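Putative glycosyl hydrolase (Parabacteroides distasonis, PDB 4QHZ) probably hydrolyses glycosidic substrates, as a magnesium-binding member of the 3-keto-disaccharide hydrolase (DUF1080) family. Local coordinates at the interface of chains A and B. Residues are numbered along the deposited sequence; one frame, centred on the assembly and turned at random. Chains: chain A/B, putative glycosyl hydrolase.

The interface of chains A and B. Residues chain A 158-160, 194, 196; chain B 33, 35-36, 44, 47.
With chi1 at -75°, CG of A:Arg160 sits anti to its carbonyl carbon, and the chain then runs extended from CG to NE, carrying the guanidinium across B:Pro35 to the backbone of B:Gly36. In this two-fold symmetric interface between two copies of a 3-keto-disaccharide hydrolase family (DUF1080) protein, seen in the deposited assembly and not necessarily formed in solution, the loop of chain B around B:Pro35 lies against loops of chain A. Terminal nitrogen NH2 of A:Arg160 donates to the carbonyl O of B:Gly36 over 2.9 Å; the bond is nearly straight, 167° at H, lies in the guanidinium plane and uses a lone pair of the carbonyl. Water 1 links A:Arg160 NE to the same oxygen and to B:Pro35 O, so two guanidinium nitrogens, one directly and one through water, hold this stretch of loop backbone.

B:Pro35 packs its CB-CG edge into a corner lined by A:Arg160 CG, A:Asn194 CB and A:Ala158 O. B:Pro35 CB lies 3.6 Å from A:Asn194 CB, the two side chains running parallel, while B:Pro35 CG packs 3.5 Å from A:Ala158 O. A:Ala158 O accepts an N-H of A:Asn194 ND2 at 2.9 Å, nearly along the C=O axis; it lies in the amide plane, which fixes the amide's rotation and ties the two chain A loops together.

B:Phe44 lays one face over the backbone of A:Asn194, whose C stands 3.6 Å from the ring centroid, while NH2 of A:Arg160 approaches the ring edge. CG2 of A:Val196 meets CB of B:Pro47 at 3.9 Å, the side chains running antiparallel. Water 2 joins A:Asn194 O to B:Gly36 N, and water 3 bridges the carbonyls of A:Met159, a selenomethionine, and B:Val33.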
loop_
_atom_site.group_PDB
_atom_site.type_symbol
_atom_site.label_atom_id
_atom_site.label_comp_id
_atom_site.label_asym_id
_atom_site.label_seq_id
_atom_site.Cartn_x
_atom_site.Cartn_y
_atom_site.Cartn_z
ATOM N N ALA A 158 8.803 17.952 17.641
ATOM C CA ALA A 158 8.059 19.194 17.458
ATOM C C ALA A 158 7.440 19.679 18.765
ATOM O O ALA A 158 6.337 20.247 18.775
ATOM C CB ALA A 158 6.984 18.998 16.397
HETATM N N MSE A 159 8.157 19.475 19.864
HETATM C CA MSE A 159 7.628 19.790 21.201
HETATM C C MSE A 159 7.479 21.267 21.419
HETATM O O MSE A 159 8.315 22.054 20.984
HETATM C CB MSE A 159 8.579 19.316 22.299
HETATM C CG MSE A 159 8.669 17.807 22.403
HETATM SE SE MSE A 159 7.051 17.018 23.198
HETATM C CE MSE A 159 6.654 18.244 24.690
ATOM N N ARG A 160 6.397 21.635 22.098
ATOM C CA ARG A 160 6.284 22.928 22.757
ATOM C C ARG A 160 6.687 22.749 24.228
ATOM O O ARG A 160 6.568 21.654 24.784
ATOM C CB ARG A 160 4.861 23.474 22.653
ATOM C CG ARG A 160 4.522 24.009 21.274
ATOM C CD ARG A 160 3.026 24.162 21.087
ATOM N NE ARG A 160 2.704 24.934 19.895
ATOM C CZ ARG A 160 1.474 25.257 19.515
ATOM N NH1 ARG A 160 0.426 24.872 20.228
ATOM N NH2 ARG A 160 1.290 25.985 18.411
ATOM N N ASN A 194 1.515 19.651 16.629
ATOM C CA ASN A 194 1.664 21.096 16.457
ATOM C C ASN A 194 1.875 21.455 14.989
ATOM O O ASN A 194 2.723 22.288 14.647
ATOM C CB ASN A 194 2.804 21.622 17.324
ATOM C CG ASN A 194 2.590 21.328 18.794
ATOM O OD1 ASN A 194 1.484 21.495 19.310
ATOM N ND2 ASN A 194 3.633 20.863 19.471
ATOM N N VAL A 196 3.139 19.650 12.646
ATOM C CA VAL A 196 4.270 18.953 12.037
ATOM C C VAL A 196 3.998 17.447 11.941
ATOM O O VAL A 196 3.668 16.813 12.942
ATOM C CB VAL A 196 5.560 19.180 12.854
ATOM C CG1 VAL A 196 6.752 18.495 12.203
ATOM C CG2 VAL A 196 5.839 20.671 13.015
ATOM N N VAL B 33 12.428 20.588 15.766
ATOM C CA VAL B 33 11.725 21.627 15.042
ATOM C C VAL B 33 10.952 22.468 16.042
ATOM O O VAL B 33 10.244 21.926 16.890
ATOM C CB VAL B 33 10.756 21.008 14.025
ATOM C CG1 VAL B 33 9.878 22.069 13.382
ATOM C CG2 VAL B 33 11.531 20.238 12.964
ATOM N N PRO B 35 7.791 24.394 16.389
ATOM C CA PRO B 35 6.557 24.540 15.620
ATOM C C PRO B 35 6.069 25.977 15.594
ATOM O O PRO B 35 6.479 26.778 16.428
ATOM C CB PRO B 35 5.563 23.644 16.372
ATOM C CG PRO B 35 6.078 23.591 17.764
ATOM C CD PRO B 35 7.568 23.711 17.676
ATOM N N GLY B 36 5.198 26.296 14.643
ATOM C CA GLY B 36 4.560 27.606 14.597
ATOM C C GLY B 36 3.468 27.744 15.648
ATOM O O GLY B 36 3.308 26.868 16.497
ATOM N N PHE B 44 -2.105 26.329 11.817
ATOM C CA PHE B 44 -0.723 26.506 12.261
ATOM C C PHE B 44 0.067 27.384 11.302
ATOM O O PHE B 44 -0.042 27.238 10.090
ATOM C CB PHE B 44 -0.034 25.143 12.403
ATOM C CG PHE B 44 -0.560 24.318 13.543
ATOM C CD1 PHE B 44 -0.227 24.637 14.853
ATOM C CD2 PHE B 44 -1.398 23.241 13.311
ATOM C CE1 PHE B 44 -0.726 23.899 15.909
ATOM C CE2 PHE B 44 -1.896 22.495 14.361
ATOM C CZ PHE B 44 -1.560 22.823 15.661
ATOM N N PRO B 47 6.396 26.026 10.857
ATOM C CA PRO B 47 7.444 25.556 11.775
ATOM C C PRO B 47 8.824 26.013 11.315
ATOM O O PRO B 47 8.975 26.457 10.174
ATOM C CB PRO B 47 7.321 24.027 11.728
ATOM C CG PRO B 47 6.577 23.723 10.484
ATOM C CD PRO B 47 5.770 24.926 10.106
HETATM O O HOH W 1 4.787 26.623 18.953
HETATM O O HOH W 2 3.741 24.475 13.046
HETATM O O HOH W 3 10.554 21.742 19.572
#